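Local structure of NEQ263 (Nanoarchaeum equitans Kin4-M, 5BN3) at residues R142-I147 against I277-M282; Y212-F215 against D220-V223; S261-S266 against Y297-Q302; P136-E141 against Y315-L320. The protein probably binds adenine nucleotides as the B-type partner of the A-type subunit in an archaeal ATP synthase core complex. All coordinates share one frame; numbering follows the deposited sequence.

Interaction 1 (R142-I147 against I277-M282); sequences RLALQI and IPMLTM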
loop_
_atom_site.group_PDB
_atom_site.type_symbol
_atom_site.label_atom_id
_atom_site.label_comp_id
_atom_site.label_asym_id
_atom_site.label_seq_id
_atom_site.Cartn_x
_atom_site.Cartn_y
_atom_site.Cartn_z
ATOM N N ARG B 142 5.343 34.474 0.751
ATOM C CA ARG B 142 6.337 35.543 0.824
ATOM C C ARG B 142 7.346 35.447 -0.313
ATOM O O ARG B 142 7.731 36.459 -0.891
ATOM C CB ARG B 142 7.061 35.529 2.176
ATOM C CG ARG B 142 6.184 35.935 3.349
ATOM C CD ARG B 142 6.948 36.768 4.372
ATOM N NE ARG B 142 7.976 36.002 5.071
ATOM C CZ ARG B 142 7.765 35.311 6.189
ATOM N NH1 ARG B 142 6.558 35.279 6.737
ATOM N NH2 ARG B 142 8.763 34.650 6.757
ATOM N N LEU B 143 7.767 34.227 -0.638
ATOM C CA LEU B 143 8.738 34.021 -1.711
ATOM C C LEU B 143 8.187 34.464 -3.062
ATOM O O LEU B 143 8.878 35.127 -3.831
ATOM C CB LEU B 143 9.173 32.553 -1.775
ATOM C CG LEU B 143 10.177 32.235 -2.889
ATOM C CD1 LEU B 143 11.447 33.055 -2.714
ATOM C CD2 LEU B 143 10.505 30.754 -2.938
ATOM N N ALA B 144 6.939 34.101 -3.342
ATOM C CA ALA B 144 6.304 34.468 -4.605
ATOM C C ALA B 144 6.151 35.977 -4.731
ATOM O O ALA B 144 6.350 36.542 -5.808
ATOM C CB ALA B 144 4.954 33.807 -4.715
ATOM N N LEU B 145 5.778 36.618 -3.628
ATOM C CA LEU B 145 5.590 38.065 -3.594
ATOM C C LEU B 145 6.906 38.814 -3.762
ATOM O O LEU B 145 6.958 39.842 -4.436
ATOM C CB LEU B 145 4.908 38.485 -2.289
ATOM C CG LEU B 145 3.420 38.151 -2.186
ATOM C CD1 LEU B 145 2.867 38.508 -0.817
ATOM C CD2 LEU B 145 2.671 38.895 -3.266
ATOM N N GLN B 146 7.967 38.303 -3.146
ATOM C CA GLN B 146 9.285 38.919 -3.278
ATOM C C GLN B 146 9.791 38.800 -4.716
ATOM O O GLN B 146 10.446 39.707 -5.231
ATOM C CB GLN B 146 10.283 38.296 -2.291
ATOM C CG GLN B 146 11.650 38.974 -2.296
ATOM C CD GLN B 146 12.561 38.493 -1.181
ATOM O OE1 GLN B 146 12.216 37.581 -0.432
ATOM N NE2 GLN B 146 13.734 39.112 -1.067
ATOM N N ILE B 147 9.473 37.683 -5.366
ATOM C CA ILE B 147 9.817 37.495 -6.771
ATOM C C ILE B 147 9.018 38.456 -7.649
ATOM O O ILE B 147 9.588 39.168 -8.475
ATOM C CB ILE B 147 9.555 36.042 -7.225
ATOM C CG1 ILE B 147 10.616 35.101 -6.647
ATOM C CG2 ILE B 147 9.554 35.945 -8.737
ATOM C CD1 ILE B 147 10.308 33.629 -6.869
ATOM N N ILE B 277 4.355 31.000 -12.750
ATOM C CA ILE B 277 4.829 30.416 -11.499
ATOM C C ILE B 277 3.677 29.762 -10.734
ATOM O O ILE B 277 2.964 30.425 -9.979
ATOM C CB ILE B 277 5.528 31.468 -10.611
ATOM C CG1 ILE B 277 6.685 32.124 -11.375
ATOM C CG2 ILE B 277 6.042 30.835 -9.330
ATOM C CD1 ILE B 277 7.416 33.199 -10.592
ATOM N N PRO B 278 3.479 28.452 -10.949
ATOM C CA PRO B 278 2.469 27.700 -10.198
ATOM C C PRO B 278 3.018 27.365 -8.821
ATOM O O PRO B 278 4.183 26.991 -8.707
ATOM C CB PRO B 278 2.309 26.406 -11.010
ATOM C CG PRO B 278 3.055 26.631 -12.307
ATOM C CD PRO B 278 4.123 27.623 -11.980
ATOM N N MET B 279 2.201 27.505 -7.788
ATOM C CA MET B 279 2.638 27.185 -6.438
ATOM C C MET B 279 1.800 26.044 -5.894
ATOM O O MET B 279 0.585 25.999 -6.110
ATOM C CB MET B 279 2.500 28.406 -5.530
ATOM C CG MET B 279 3.424 29.559 -5.879
ATOM S SD MET B 279 3.018 31.021 -4.912
ATOM C CE MET B 279 1.697 31.712 -5.900
ATOM N N LEU B 280 2.444 25.116 -5.194
ATOM C CA LEU B 280 1.716 24.014 -4.575
ATOM C C LEU B 280 2.285 23.591 -3.229
ATOM O O LEU B 280 3.481 23.743 -2.962
ATOM C CB LEU B 280 1.612 22.812 -5.525
ATOM C CG LEU B 280 2.880 22.137 -6.054
ATOM C CD1 LEU B 280 3.369 21.053 -5.108
ATOM C CD2 LEU B 280 2.624 21.548 -7.432
ATOM N N THR B 281 1.406 23.071 -2.382
ATOM C CA THR B 281 1.810 22.472 -1.123
ATOM C C THR B 281 2.020 20.987 -1.372
ATOM O O THR B 281 1.141 20.320 -1.924
ATOM C CB THR B 281 0.724 22.659 -0.048
ATOM O OG1 THR B 281 0.514 24.058 0.186
ATOM C CG2 THR B 281 1.136 21.991 1.250
ATOM N N MET B 282 3.189 20.471 -1.001
ATOM C CA MET B 282 3.440 19.034 -1.071
ATOM C C MET B 282 2.812 18.402 0.162
ATOM O O MET B 282 3.350 18.553 1.259
ATOM C CB MET B 282 4.946 18.749 -1.082
ATOM C CG MET B 282 5.712 19.396 -2.226
ATOM S SD MET B 282 7.475 18.986 -2.225
ATOM C CE MET B 282 8.082 20.053 -0.912
#
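Without any ring or other flat group, Ala144 and Ile147 meet Met279 and Ile277 through methyl groups and a thioether sulfur. Ala144 directs its CB toward the strand, and Met279 SD sits 3.4 Å from that CB, a close fit. The methionine reaches it by running out nearly straight (chi2 172°) and then bending at the sulfur (chi3 -84°), which leaves Met279 CE 4.0 Å from the same Ala144 CB. Alanine suits this place because a short side chain lets a long, pliable one come up to the helix. Helix 140-151 here packs on strand 273-281, an inner strand of the parallel core of the mixed sheet in the P-loop NTPase fold, flanked by strands 131-134 and 220-226. Ala144 and Ile147 lie about one helical turn apart, while Ile277 and Met279, two apart, lie on the same face of the strand, and each residue of one pair meets one of the other. In the second pair the branched side chains meet at a slant, with Ile147 CG2 3.9 Å from Ile277 CD1. Ile277 also leans on Ile132, and Met279 on Phe172 of helix 166-178.

Interaction 2 (Y212-F215 against D220-V223); sequences YLAF and DVLV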
loop_
_atom_site.group_PDB
_atom_site.type_symbol
_atom_site.label_atom_id
_atom_site.label_comp_id
_atom_site.label_asym_id
_atom_site.label_seq_id
_atom_site.Cartn_x
_atom_site.Cartn_y
_atom_site.Cartn_z
ATOM N N TYR B 212 -4.134 36.714 -24.191
ATOM C CA TYR B 212 -4.612 37.889 -24.908
ATOM C C TYR B 212 -3.637 39.046 -24.734
ATOM O O TYR B 212 -3.225 39.673 -25.706
ATOM C CB TYR B 212 -6.006 38.292 -24.412
ATOM C CG TYR B 212 -6.491 39.611 -24.972
ATOM C CD1 TYR B 212 -6.998 39.695 -26.261
ATOM C CD2 TYR B 212 -6.441 40.770 -24.210
ATOM C CE1 TYR B 212 -7.440 40.897 -26.777
ATOM C CE2 TYR B 212 -6.879 41.979 -24.719
ATOM C CZ TYR B 212 -7.379 42.034 -26.001
ATOM O OH TYR B 212 -7.818 43.233 -26.511
ATOM N N LEU B 213 -3.270 39.323 -23.488
ATOM C CA LEU B 213 -2.362 40.424 -23.182
ATOM C C LEU B 213 -0.971 40.225 -23.787
ATOM O O LEU B 213 -0.383 41.159 -24.335
ATOM C CB LEU B 213 -2.257 40.619 -21.665
ATOM C CG LEU B 213 -3.511 41.116 -20.941
ATOM C CD1 LEU B 213 -3.266 41.262 -19.445
ATOM C CD2 LEU B 213 -3.958 42.437 -21.530
ATOM N N ALA B 214 -0.452 39.004 -23.698
ATOM C CA ALA B 214 0.912 38.724 -24.136
ATOM C C ALA B 214 1.048 38.580 -25.648
ATOM O O ALA B 214 2.004 39.080 -26.244
ATOM C CB ALA B 214 1.442 37.478 -23.445
ATOM N N PHE B 215 0.098 37.887 -26.267
ATOM C CA PHE B 215 0.244 37.492 -27.666
ATOM C C PHE B 215 -0.629 38.285 -28.639
ATOM O O PHE B 215 -0.464 38.167 -29.852
ATOM C CB PHE B 215 0.009 35.984 -27.811
ATOM C CG PHE B 215 0.907 35.153 -26.935
ATOM C CD1 PHE B 215 2.235 35.510 -26.753
ATOM C CD2 PHE B 215 0.419 34.037 -26.273
ATOM C CE1 PHE B 215 3.068 34.759 -25.940
ATOM C CE2 PHE B 215 1.246 33.281 -25.457
ATOM C CZ PHE B 215 2.572 33.643 -25.291
ATOM N N ASP B 220 4.755 41.554 -21.935
ATOM C CA ASP B 220 5.343 40.537 -21.077
ATOM C C ASP B 220 4.459 40.417 -19.844
ATOM O O ASP B 220 4.160 41.415 -19.189
ATOM C CB ASP B 220 6.773 40.919 -20.686
ATOM C CG ASP B 220 7.735 40.856 -21.857
ATOM O OD1 ASP B 220 7.566 39.968 -22.720
ATOM O OD2 ASP B 220 8.661 41.694 -21.918
ATOM N N VAL B 221 4.026 39.198 -19.539
ATOM C CA VAL B 221 3.078 38.972 -18.456
ATOM C C VAL B 221 3.640 38.004 -17.413
ATOM O O VAL B 221 4.314 37.031 -17.761
ATOM C CB VAL B 221 1.738 38.429 -19.009
ATOM C CG1 VAL B 221 0.773 38.104 -17.884
ATOM C CG2 VAL B 221 1.112 39.438 -19.953
ATOM N N LEU B 222 3.384 38.289 -16.139
ATOM C CA LEU B 222 3.723 37.362 -15.063
ATOM C C LEU B 222 2.452 36.763 -14.471
ATOM O O LEU B 222 1.571 37.489 -14.004
ATOM C CB LEU B 222 4.517 38.071 -13.962
ATOM C CG LEU B 222 4.793 37.213 -12.726
ATOM C CD1 LEU B 222 5.695 36.056 -13.097
ATOM C CD2 LEU B 222 5.407 38.034 -11.598
ATOM N N VAL B 223 2.353 35.438 -14.492
ATOM C CA VAL B 223 1.200 34.764 -13.909
ATOM C C VAL B 223 1.597 33.966 -12.670
ATOM O O VAL B 223 2.477 33.105 -12.730
ATOM C CB VAL B 223 0.500 33.835 -14.919
ATOM C CG1 VAL B 223 -0.742 33.218 -14.294
ATOM C CG2 VAL B 223 0.121 34.602 -16.167
#
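Val221 turns its side chain toward Leu213 and Ala214, where the last turn of helix 196-215 lies over the start of strand 220-226. This is the closing half of a right-handed beta-alpha-beta crossover of the P-loop NTPase fold: the chain leaves strand 185-190, runs through the helix and re-enters the same sheet as a parallel strand beyond 156-162. From CA, the bond to CB leads out of the sheet toward the helix. At CB the valine forks. CG1 stands opposite the backbone N (chi1 176°), which puts CG2 beside that nitrogen and directs it to the helix end. There Val221 CG2 settles between two neighbours, 4.0 Å from Leu213 CB and equally 4.0 Å from Ala214 CB. A beta-branched residue suits a strand and offers a methyl close to the backbone, while alanine keeps the helix near the sheet. Leu213 meets the valine through its CB, and its side chain also packs on Thr156 of strand 156-162. Asp220, pointing away from the helix, forms a salt bridge with Lys126 through OD2 and a hydrogen bond with Ser273 through OD1. On the helix itself, Ala214 CB lies 3.9 Å above one face of the Phe215 ring, displaced toward the rim.

Interaction 3 (S261-S266 against Y297-Q302); sequences SIYERS and YITEGQ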
loop_
_atom_site.group_PDB
_atom_site.type_symbol
_atom_site.label_atom_id
_atom_site.label_comp_id
_atom_site.label_asym_id
_atom_site.label_seq_id
_atom_site.Cartn_x
_atom_site.Cartn_y
_atom_site.Cartn_z
ATOM N N SER B 261 -2.419 21.145 -19.665
ATOM C CA SER B 261 -3.285 22.039 -20.433
ATOM C C SER B 261 -3.349 23.423 -19.794
ATOM O O SER B 261 -3.857 24.372 -20.390
ATOM C CB SER B 261 -4.691 21.452 -20.564
ATOM O OG SER B 261 -5.436 21.650 -19.378
ATOM N N ILE B 262 -2.828 23.527 -18.575
ATOM C CA ILE B 262 -2.694 24.805 -17.889
ATOM C C ILE B 262 -1.254 25.324 -17.957
ATOM O O ILE B 262 -1.016 26.446 -18.404
ATOM C CB ILE B 262 -3.137 24.676 -16.423
ATOM C CG1 ILE B 262 -4.646 24.443 -16.355
ATOM C CG2 ILE B 262 -2.774 25.913 -15.627
ATOM C CD1 ILE B 262 -5.155 24.347 -14.961
ATOM N N TYR B 263 -0.300 24.504 -17.516
ATOM C CA TYR B 263 1.104 24.917 -17.436
ATOM C C TYR B 263 1.707 25.299 -18.790
ATOM O O TYR B 263 2.534 26.208 -18.870
ATOM C CB TYR B 263 1.951 23.812 -16.796
ATOM C CG TYR B 263 1.579 23.448 -15.374
ATOM C CD1 TYR B 263 0.979 24.368 -14.526
ATOM C CD2 TYR B 263 1.840 22.178 -14.879
ATOM C CE1 TYR B 263 0.648 24.027 -13.223
ATOM C CE2 TYR B 263 1.513 21.831 -13.583
ATOM C CZ TYR B 263 0.920 22.757 -12.762
ATOM O OH TYR B 263 0.598 22.405 -11.472
ATOM N N GLU B 264 1.299 24.603 -19.848
ATOM C CA GLU B 264 1.864 24.835 -21.181
ATOM C C GLU B 264 1.292 26.068 -21.877
ATOM O O GLU B 264 1.730 26.428 -22.972
ATOM C CB GLU B 264 1.695 23.594 -22.066
ATOM C CG GLU B 264 2.598 22.431 -21.674
ATOM C CD GLU B 264 4.028 22.597 -22.164
ATOM O OE1 GLU B 264 4.962 22.282 -21.395
ATOM O OE2 GLU B 264 4.226 23.021 -23.323
ATOM N N ARG B 265 0.316 26.712 -21.244
ATOM C CA ARG B 265 -0.187 27.991 -21.740
ATOM C C ARG B 265 0.696 29.102 -21.186
ATOM O O ARG B 265 0.241 29.992 -20.464
ATOM C CB ARG B 265 -1.653 28.196 -21.349
ATOM C CG ARG B 265 -2.601 27.209 -22.027
ATOM C CD ARG B 265 -4.030 27.367 -21.535
ATOM N NE ARG B 265 -4.711 28.516 -22.132
ATOM C CZ ARG B 265 -5.954 28.885 -21.838
ATOM N NH1 ARG B 265 -6.657 28.199 -20.948
ATOM N NH2 ARG B 265 -6.492 29.941 -22.429
ATOM N N SER B 266 1.974 29.021 -21.536
ATOM C CA SER B 266 2.990 29.951 -21.080
ATOM C C SER B 266 4.069 29.950 -22.142
ATOM O O SER B 266 4.008 29.164 -23.090
ATOM C CB SER B 266 3.585 29.466 -19.763
ATOM O OG SER B 266 4.151 28.174 -19.921
ATOM N N TYR B 297 7.194 16.900 -13.621
ATOM C CA TYR B 297 7.351 16.378 -14.979
ATOM C C TYR B 297 6.910 17.357 -16.068
ATOM O O TYR B 297 7.149 17.117 -17.254
ATOM C CB TYR B 297 6.571 15.067 -15.143
ATOM C CG TYR B 297 7.307 13.820 -14.702
ATOM C CD1 TYR B 297 8.458 13.403 -15.351
ATOM C CD2 TYR B 297 6.829 13.044 -13.655
ATOM C CE1 TYR B 297 9.127 12.260 -14.955
ATOM C CE2 TYR B 297 7.491 11.895 -13.255
ATOM C CZ TYR B 297 8.638 11.511 -13.912
ATOM O OH TYR B 297 9.310 10.371 -13.530
ATOM N N ILE B 298 6.257 18.448 -15.673
ATOM C CA ILE B 298 5.734 19.413 -16.644
ATOM C C ILE B 298 6.445 20.767 -16.619
ATOM O O ILE B 298 6.902 21.248 -17.656
ATOM C CB ILE B 298 4.223 19.647 -16.450
ATOM C CG1 ILE B 298 3.467 18.328 -16.605
ATOM C CG2 ILE B 298 3.710 20.659 -17.466
ATOM C CD1 ILE B 298 2.087 18.343 -15.980
ATOM N N THR B 299 6.521 21.394 -15.448
ATOM C CA THR B 299 7.193 22.689 -15.340
ATOM C C THR B 299 8.671 22.572 -15.695
ATOM O O THR B 299 9.247 21.482 -15.656
ATOM C CB THR B 299 7.022 23.342 -13.944
ATOM O OG1 THR B 299 7.580 22.494 -12.932
ATOM C CG2 THR B 299 5.554 23.593 -13.647
ATOM N N GLU B 300 9.279 23.698 -16.050
ATOM C CA GLU B 300 10.680 23.698 -16.441
ATOM C C GLU B 300 11.557 23.953 -15.223
ATOM O O GLU B 300 12.399 24.852 -15.213
ATOM C CB GLU B 300 10.923 24.714 -17.562
ATOM C CG GLU B 300 10.313 24.265 -18.890
ATOM C CD GLU B 300 9.935 25.409 -19.811
ATOM O OE1 GLU B 300 9.917 26.576 -19.360
ATOM O OE2 GLU B 300 9.645 25.134 -20.996
ATOM N N GLY B 301 11.345 23.134 -14.199
ATOM C CA GLY B 301 12.071 23.257 -12.953
ATOM C C GLY B 301 11.167 23.611 -11.790
ATOM O O GLY B 301 9.953 23.776 -11.952
ATOM N N GLN B 302 11.762 23.728 -10.607
ATOM C CA GLN B 302 11.003 24.059 -9.412
ATOM C C GLN B 302 11.907 24.601 -8.317
ATOM O O GLN B 302 13.071 24.209 -8.210
ATOM C CB GLN B 302 10.236 22.830 -8.904
ATOM C CG GLN B 302 11.120 21.698 -8.369
ATOM C CD GLN B 302 11.790 20.893 -9.464
ATOM O OE1 GLN B 302 11.215 20.677 -10.533
ATOM N NE2 GLN B 302 13.014 20.439 -9.202
#
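Apolar contact comes first: Tyr263 meets Ile298 and Thr299 round its CD2 corner. Ile298 CG2 lies in the ring plane at the edge, 3.5 Å from Tyr263 CD2, and the two side chains cross at about a right angle. Thr299 CG2 comes over a face instead, near the rim and 4.2 Å from Tyr263 CD2. A flat ring suits this place, offering both an edge and a face to apolar neighbours while its hydroxyl reaches Thr295.

Hydrogen bonds shape the two loops. Ser266 OG donates to Tyr263 O at 2.8 Å, nearly head-on to the carbonyl (161°), just after helix 255-263 ends. Arg265 and Glu300 each centre an inverse gamma turn closed by a weak backbone bond. Arg253 of the neighbouring alpha-chain subunit bonds the carbonyl oxygens of Ile298 and Thr299 at this subunit interface. The Thr299 side chain is about 6 Å from that of Arg326, an ADP-binding residue of this protein, although no ADP is bound to this chain here.

Charge is the third kind. Glu264 OE1 and Glu300 OE2 stand 5.5 Å apart, and Lys129 forms a salt bridge to both. Its ammonium group probably offsets their mutual repulsion, tying the turn after the helix to the loop before strand 301-304.

Interaction 4 (P136-E141 against Y315-L320); sequences PGLPME and YPPIDL
Leu138, whose side chain packs on Pro317, uses its carbonyl oxygen: Leu138 O accepts a 2.7 Å hydrogen bond from Met140 N. This closes an inverse gamma turn centred on Pro139, the N-cap residue of helix 140-151. The segment 136-139 leads from strand 131-134 into that helix, the place of the P-loop in this nucleotide-binding fold, here without its usual Gly-Lys-Thr/Ser sequence. Across from it, Pro317 centres a second inverse gamma turn, so two tight bends meet through their proline rings. Pro139 CG lies 4.1 Å from Pro317 CD, with the rings set at a slant, and Leu138 CD2 comes to 4.2 Å from Pro317 CG where the two side chains lie alongside, pointing opposite ways. Prolines suit both places: their rings restrain the backbone in the turn while presenting compact apolar surfaces.

Tyr315 adds the aromatic part. The cis peptide before Pro316 folds that proline back so that its CB sits over the centre of one face of the Tyr315 ring, 3.9 Å above the plane. Arg142 makes a cation-pi contact with the ring, and Tyr315 OH is hydrogen-bonded to Gln146 OE1, a polar end that suits tyrosine here. With CG turned anti to the backbone N (chi1 174°), the ring reaches back to the helix start, and Pro139 CG lies in its plane at the edge, 3.8 Å from Tyr315 CD2.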
loop_
_atom_site.group_PDB
_atom_site.type_symbol
_atom_site.label_atom_id
_atom_site.label_comp_id
_atom_site.label_asym_id
_atom_site.label_seq_id
_atom_site.Cartn_x
_atom_site.Cartn_y
_atom_site.Cartn_z
ATOM N N PRO B 136 3.722 22.084 4.023
ATOM C CA PRO B 136 2.711 22.917 4.685
ATOM C C PRO B 136 3.351 23.841 5.720
ATOM O O PRO B 136 4.267 23.415 6.427
ATOM C CB PRO B 136 1.829 21.888 5.396
ATOM C CG PRO B 136 1.962 20.654 4.572
ATOM C CD PRO B 136 3.386 20.651 4.080
ATOM N N GLY B 137 2.897 25.089 5.789
ATOM C CA GLY B 137 3.375 26.014 6.803
ATOM C C GLY B 137 4.537 26.919 6.435
ATOM O O GLY B 137 4.776 27.924 7.106
ATOM N N LEU B 138 5.265 26.571 5.378
ATOM C CA LEU B 138 6.452 27.334 4.989
ATOM C C LEU B 138 6.087 28.575 4.163
ATOM O O LEU B 138 5.061 28.587 3.481
ATOM C CB LEU B 138 7.455 26.431 4.252
ATOM C CG LEU B 138 8.533 25.829 5.164
ATOM C CD1 LEU B 138 7.927 24.940 6.242
ATOM C CD2 LEU B 138 9.573 25.057 4.371
ATOM N N PRO B 139 6.924 29.630 4.233
ATOM C CA PRO B 139 6.589 30.925 3.621
ATOM C C PRO B 139 6.676 30.956 2.095
ATOM O O PRO B 139 7.418 31.774 1.540
ATOM C CB PRO B 139 7.639 31.868 4.216
ATOM C CG PRO B 139 8.807 30.988 4.488
ATOM C CD PRO B 139 8.218 29.681 4.939
ATOM N N MET B 140 5.916 30.094 1.430
ATOM C CA MET B 140 5.866 30.060 -0.026
ATOM C C MET B 140 5.258 31.342 -0.597
ATOM O O MET B 140 5.657 31.808 -1.669
ATOM C CB MET B 140 5.067 28.835 -0.477
ATOM C CG MET B 140 4.763 28.767 -1.962
ATOM S SD MET B 140 3.940 27.222 -2.409
ATOM C CE MET B 140 2.563 27.229 -1.262
ATOM N N GLU B 141 4.300 31.912 0.128
ATOM C CA GLU B 141 3.625 33.125 -0.320
ATOM C C GLU B 141 4.564 34.326 -0.317
ATOM O O GLU B 141 4.579 35.107 -1.270
ATOM C CB GLU B 141 2.394 33.413 0.545
ATOM C CG GLU B 141 1.359 32.294 0.569
ATOM C CD GLU B 141 1.653 31.242 1.622
ATOM O OE1 GLU B 141 2.653 31.389 2.359
ATOM O OE2 GLU B 141 0.883 30.264 1.716
ATOM N N TYR B 315 15.314 32.270 5.963
ATOM C CA TYR B 315 14.455 32.689 4.857
ATOM C C TYR B 315 15.330 33.297 3.766
ATOM O O TYR B 315 16.235 34.079 4.056
ATOM C CB TYR B 315 13.379 33.702 5.291
ATOM C CG TYR B 315 12.588 34.234 4.110
ATOM C CD1 TYR B 315 13.003 35.370 3.423
ATOM C CD2 TYR B 315 11.446 33.583 3.662
ATOM C CE1 TYR B 315 12.304 35.842 2.333
ATOM C CE2 TYR B 315 10.738 34.054 2.572
ATOM C CZ TYR B 315 11.170 35.183 1.913
ATOM O OH TYR B 315 10.466 35.654 0.826
ATOM N N PRO B 316 15.065 32.940 2.501
ATOM C CA PRO B 316 14.067 31.943 2.100
ATOM C C PRO B 316 14.627 30.530 2.199
ATOM O O PRO B 316 15.784 30.309 1.844
ATOM C CB PRO B 316 13.784 32.304 0.642
ATOM C CG PRO B 316 15.063 32.915 0.162
ATOM C CD PRO B 316 15.656 33.634 1.342
ATOM N N PRO B 317 13.810 29.578 2.676
ATOM C CA PRO B 317 14.295 28.223 2.959
ATOM C C PRO B 317 14.399 27.354 1.708
ATOM O O PRO B 317 13.811 26.271 1.662
ATOM C CB PRO B 317 13.224 27.673 3.901
ATOM C CG PRO B 317 11.966 28.351 3.444
ATOM C CD PRO B 317 12.375 29.729 2.984
ATOM N N ILE B 318 15.161 27.815 0.722
ATOM C CA ILE B 318 15.300 27.108 -0.549
ATOM C C ILE B 318 16.372 26.017 -0.525
ATOM O O ILE B 318 17.540 26.282 -0.225
ATOM C CB ILE B 318 15.605 28.098 -1.697
ATOM C CG1 ILE B 318 14.396 29.001 -1.946
ATOM C CG2 ILE B 318 15.970 27.355 -2.968
ATOM C CD1 ILE B 318 14.603 30.017 -3.053
ATOM N N ASP B 319 15.964 24.790 -0.843
ATOM C CA ASP B 319 16.892 23.675 -1.011
ATOM C C ASP B 319 17.636 23.859 -2.332
ATOM O O ASP B 319 17.057 23.691 -3.406
ATOM C CB ASP B 319 16.120 22.348 -1.003
ATOM C CG ASP B 319 17.030 21.127 -0.930
ATOM O OD1 ASP B 319 18.080 21.095 -1.610
ATOM O OD2 ASP B 319 16.683 20.180 -0.190
ATOM N N LEU B 320 18.918 24.207 -2.248
ATOM C CA LEU B 320 19.719 24.522 -3.433
ATOM C C LEU B 320 19.899 23.337 -4.375
ATOM O O LEU B 320 20.121 23.520 -5.571
ATOM C CB LEU B 320 21.097 25.056 -3.024
ATOM C CG LEU B 320 21.194 26.513 -2.578
ATOM C CD1 LEU B 320 22.627 26.868 -2.211
ATOM C CD2 LEU B 320 20.696 27.428 -3.675
#

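Overall arrangement
From the N terminus, residues 136-141 open the longest loop, that of interaction 4, and 142-147, further along the helix that begins at 140, at once open interaction 1. Inside both, interaction 2 closes a short loop between helix 196-215 and strand 220-226. Residues 261-266 then open interaction 3 before 277-282 closes interaction 1, so these two cross; 297-302 closes interaction 3, and 315-320 finally closes interaction 4 around all the others. Interactions 1 and 2 join on neighbouring strands, Ile277 N lying 2.8 Å from Val223 O, and Pro278 packs on Tyr263 of interaction 3. One sheet thus links interactions 1 to 3, while helix 140-151 links interactions 1 and 4.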